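Local structure of CBS domain protein/ACT domain protein (Thermotoga maritima, 1VR9) at residues E34-M39 with E63-L68. The protein is of unknown function but carries a pair of CBS domains followed by an ACT domain, an architecture consistent with a regulatory, ligand-sensing role. Numbering follows the deposited sequence.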
loop_
_atom_site.group_PDB
_atom_site.type_symbol
_atom_site.label_atom_id
_atom_site.label_comp_id
_atom_site.label_asym_id
_atom_site.label_seq_id
_atom_site.Cartn_x
_atom_site.Cartn_y
_atom_site.Cartn_z
ATOM N N GLU A 34 8.007 -12.319 -8.548
ATOM C CA GLU A 34 8.554 -11.299 -7.637
ATOM C C GLU A 34 7.521 -10.717 -6.681
ATOM O O GLU A 34 7.819 -10.515 -5.489
ATOM C CB GLU A 34 9.155 -10.160 -8.436
ATOM C CG GLU A 34 10.417 -10.535 -9.188
ATOM C CD GLU A 34 10.968 -9.352 -9.976
ATOM O OE1 GLU A 34 10.287 -8.859 -10.914
ATOM O OE2 GLU A 34 12.091 -8.894 -9.644
ATOM N N CYS A 35 6.320 -10.442 -7.186
ATOM C CA CYS A 35 5.261 -9.889 -6.373
ATOM C C CYS A 35 4.815 -10.882 -5.308
ATOM O O CYS A 35 4.713 -10.539 -4.144
ATOM C CB CYS A 35 4.075 -9.517 -7.245
ATOM S SG CYS A 35 2.892 -8.515 -6.431
ATOM N N LEU A 36 4.630 -12.132 -5.701
ATOM C CA LEU A 36 4.253 -13.176 -4.761
ATOM C C LEU A 36 5.303 -13.311 -3.653
ATOM O O LEU A 36 4.967 -13.475 -2.479
ATOM C CB LEU A 36 4.035 -14.506 -5.488
ATOM C CG LEU A 36 2.760 -14.583 -6.344
ATOM C CD1 LEU A 36 2.771 -15.906 -7.115
ATOM C CD2 LEU A 36 1.518 -14.445 -5.497
ATOM N N HIS A 37 6.573 -13.238 -4.029
ATOM C CA HIS A 37 7.643 -13.369 -3.057
ATOM C C HIS A 37 7.581 -12.228 -2.022
ATOM O O HIS A 37 7.670 -12.460 -0.815
ATOM C CB HIS A 37 8.991 -13.430 -3.757
ATOM C CG HIS A 37 10.160 -13.355 -2.817
ATOM N ND1 HIS A 37 10.528 -14.403 -2.001
ATOM C CD2 HIS A 37 11.019 -12.346 -2.542
ATOM C CE1 HIS A 37 11.566 -14.042 -1.264
ATOM N NE2 HIS A 37 11.896 -12.805 -1.590
ATOM N N ARG A 38 7.440 -10.999 -2.485
ATOM C CA ARG A 38 7.346 -9.848 -1.565
ATOM C C ARG A 38 6.207 -10.025 -0.569
ATOM O O ARG A 38 6.384 -9.781 0.629
ATOM C CB ARG A 38 7.151 -8.526 -2.319
ATOM C CG ARG A 38 8.359 -8.023 -2.918
ATOM C CD ARG A 38 9.274 -7.322 -1.900
ATOM N NE ARG A 38 10.656 -7.680 -2.171
ATOM C CZ ARG A 38 11.491 -8.313 -1.346
ATOM N NH1 ARG A 38 11.166 -8.706 -0.096
ATOM N NH2 ARG A 38 12.704 -8.553 -1.800
HETATM N N MSE A 39 5.050 -10.472 -1.054
HETATM C CA MSE A 39 3.881 -10.668 -0.184
HETATM C C MSE A 39 4.194 -11.773 0.817
HETATM O O MSE A 39 3.821 -11.653 1.971
HETATM C CB MSE A 39 2.600 -11.016 -0.937
HETATM C CG MSE A 39 2.411 -10.439 -2.271
HETATM SE SE MSE A 39 0.667 -10.875 -3.066
HETATM C CE MSE A 39 0.051 -9.100 -3.100
ATOM N N GLU A 63 -5.022 -12.512 -4.714
ATOM C CA GLU A 63 -6.050 -13.330 -5.364
ATOM C C GLU A 63 -6.059 -13.124 -6.877
ATOM O O GLU A 63 -6.360 -14.053 -7.634
ATOM C CB GLU A 63 -7.444 -13.007 -4.792
ATOM C CG GLU A 63 -7.901 -11.576 -5.111
ATOM C CD GLU A 63 -9.298 -11.225 -4.605
ATOM O OE1 GLU A 63 -10.055 -12.118 -4.145
ATOM O OE2 GLU A 63 -9.638 -10.019 -4.681
ATOM N N ASP A 64 -5.711 -11.911 -7.303
ATOM C CA ASP A 64 -5.647 -11.562 -8.720
ATOM C C ASP A 64 -4.469 -12.211 -9.488
ATOM O O ASP A 64 -4.435 -12.167 -10.721
ATOM C CB ASP A 64 -5.617 -10.034 -8.876
ATOM C CG ASP A 64 -6.937 -9.375 -8.481
ATOM O OD1 ASP A 64 -7.973 -10.083 -8.417
ATOM O OD2 ASP A 64 -6.948 -8.148 -8.245
ATOM N N LEU A 65 -3.516 -12.820 -8.782
ATOM C CA LEU A 65 -2.380 -13.463 -9.434
ATOM C C LEU A 65 -2.465 -14.991 -9.513
ATOM O O LEU A 65 -1.551 -15.627 -10.036
ATOM C CB LEU A 65 -1.077 -13.046 -8.736
ATOM C CG LEU A 65 -0.891 -11.531 -8.523
ATOM C CD1 LEU A 65 0.390 -11.253 -7.737
ATOM C CD2 LEU A 65 -0.907 -10.777 -9.849
ATOM N N LEU A 66 -3.558 -15.575 -9.009
ATOM C CA LEU A 66 -3.681 -17.028 -8.865
ATOM C C LEU A 66 -3.444 -17.812 -10.158
ATOM O O LEU A 66 -2.696 -18.799 -10.164
ATOM C CB LEU A 66 -5.071 -17.384 -8.297
ATOM C CG LEU A 66 -5.374 -18.857 -8.001
ATOM C CD1 LEU A 66 -4.504 -19.384 -6.878
ATOM C CD2 LEU A 66 -6.853 -19.038 -7.671
ATOM N N ASP A 67 -4.091 -17.394 -11.242
ATOM C CA ASP A 67 -4.015 -18.140 -12.502
ATOM C C ASP A 67 -3.107 -17.470 -13.534
ATOM O O ASP A 67 -3.375 -17.528 -14.742
ATOM C CB ASP A 67 -5.424 -18.344 -13.063
ATOM C CG ASP A 67 -6.308 -19.205 -12.150
ATOM O OD1 ASP A 67 -5.795 -20.141 -11.489
ATOM O OD2 ASP A 67 -7.534 -18.954 -12.104
ATOM N N LEU A 68 -2.004 -16.883 -13.066
ATOM C CA LEU A 68 -1.031 -16.254 -13.952
ATOM C C LEU A 68 0.302 -17.013 -13.999
ATOM O O LEU A 68 0.765 -17.566 -12.994
ATOM C CB LEU A 68 -0.791 -14.805 -13.504
ATOM C CG LEU A 68 -2.056 -13.941 -13.473
ATOM C CD1 LEU A 68 -1.754 -12.531 -13.002
ATOM C CD2 LEU A 68 -2.754 -13.922 -14.829
#
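In the first CBS domain, the helix 32-41 packs against the short 3-10 turn that follows strand 56-61, and Leu65 makes the connection by reaching from that turn to Cys35 and Leu36 on the helix. One methyl group does the touching: CD1 of Leu65 lies 3.9 Å from SG of Cys35 and 4.1 Å from CD2 of Leu36, so it meets two consecutive helix residues at once. The Leu65 side chain leaves its backbone toward the helix, with CG anti to its own carbonyl carbon (chi1 -50°) and CD1 at the extended end of the chain. Cys35 also faces the turn; its sulfur is turned anti to the backbone N (chi1 -167°), and CB approaches the same methyl at 4.1 Å. Leu36 leaves the helix more obliquely, but its CD2 methyl comes nearer, and the two leucine side chains run past each other in opposite directions. The nearest CA atoms, those of Leu36 and Leu65, are 8.1 Å apart, a gap spanned by side chains. Beyond Leu65 the chain bends through a type I beta turn from Leu65 to Leu68, closed by a weak hydrogen bond from Leu68 N to Leu65 O at 3.3 Å. Val60 of strand 56-61 touches both Cys35 and Leu65, and Cys47 of strand 46-50 also touches Cys35, which ties the contact to the sheet beneath the helix; Leu70 and Val74, farther along the loop, meet Leu36 and Cys35 respectively. With no hydrogen bond or salt bridge between the two segments, the contact is purely apolar: it rests on close packing of methyl and sulfur, with Cys35 and Leu65 buried and Leu36 partly exposed, rather than on directional bonds.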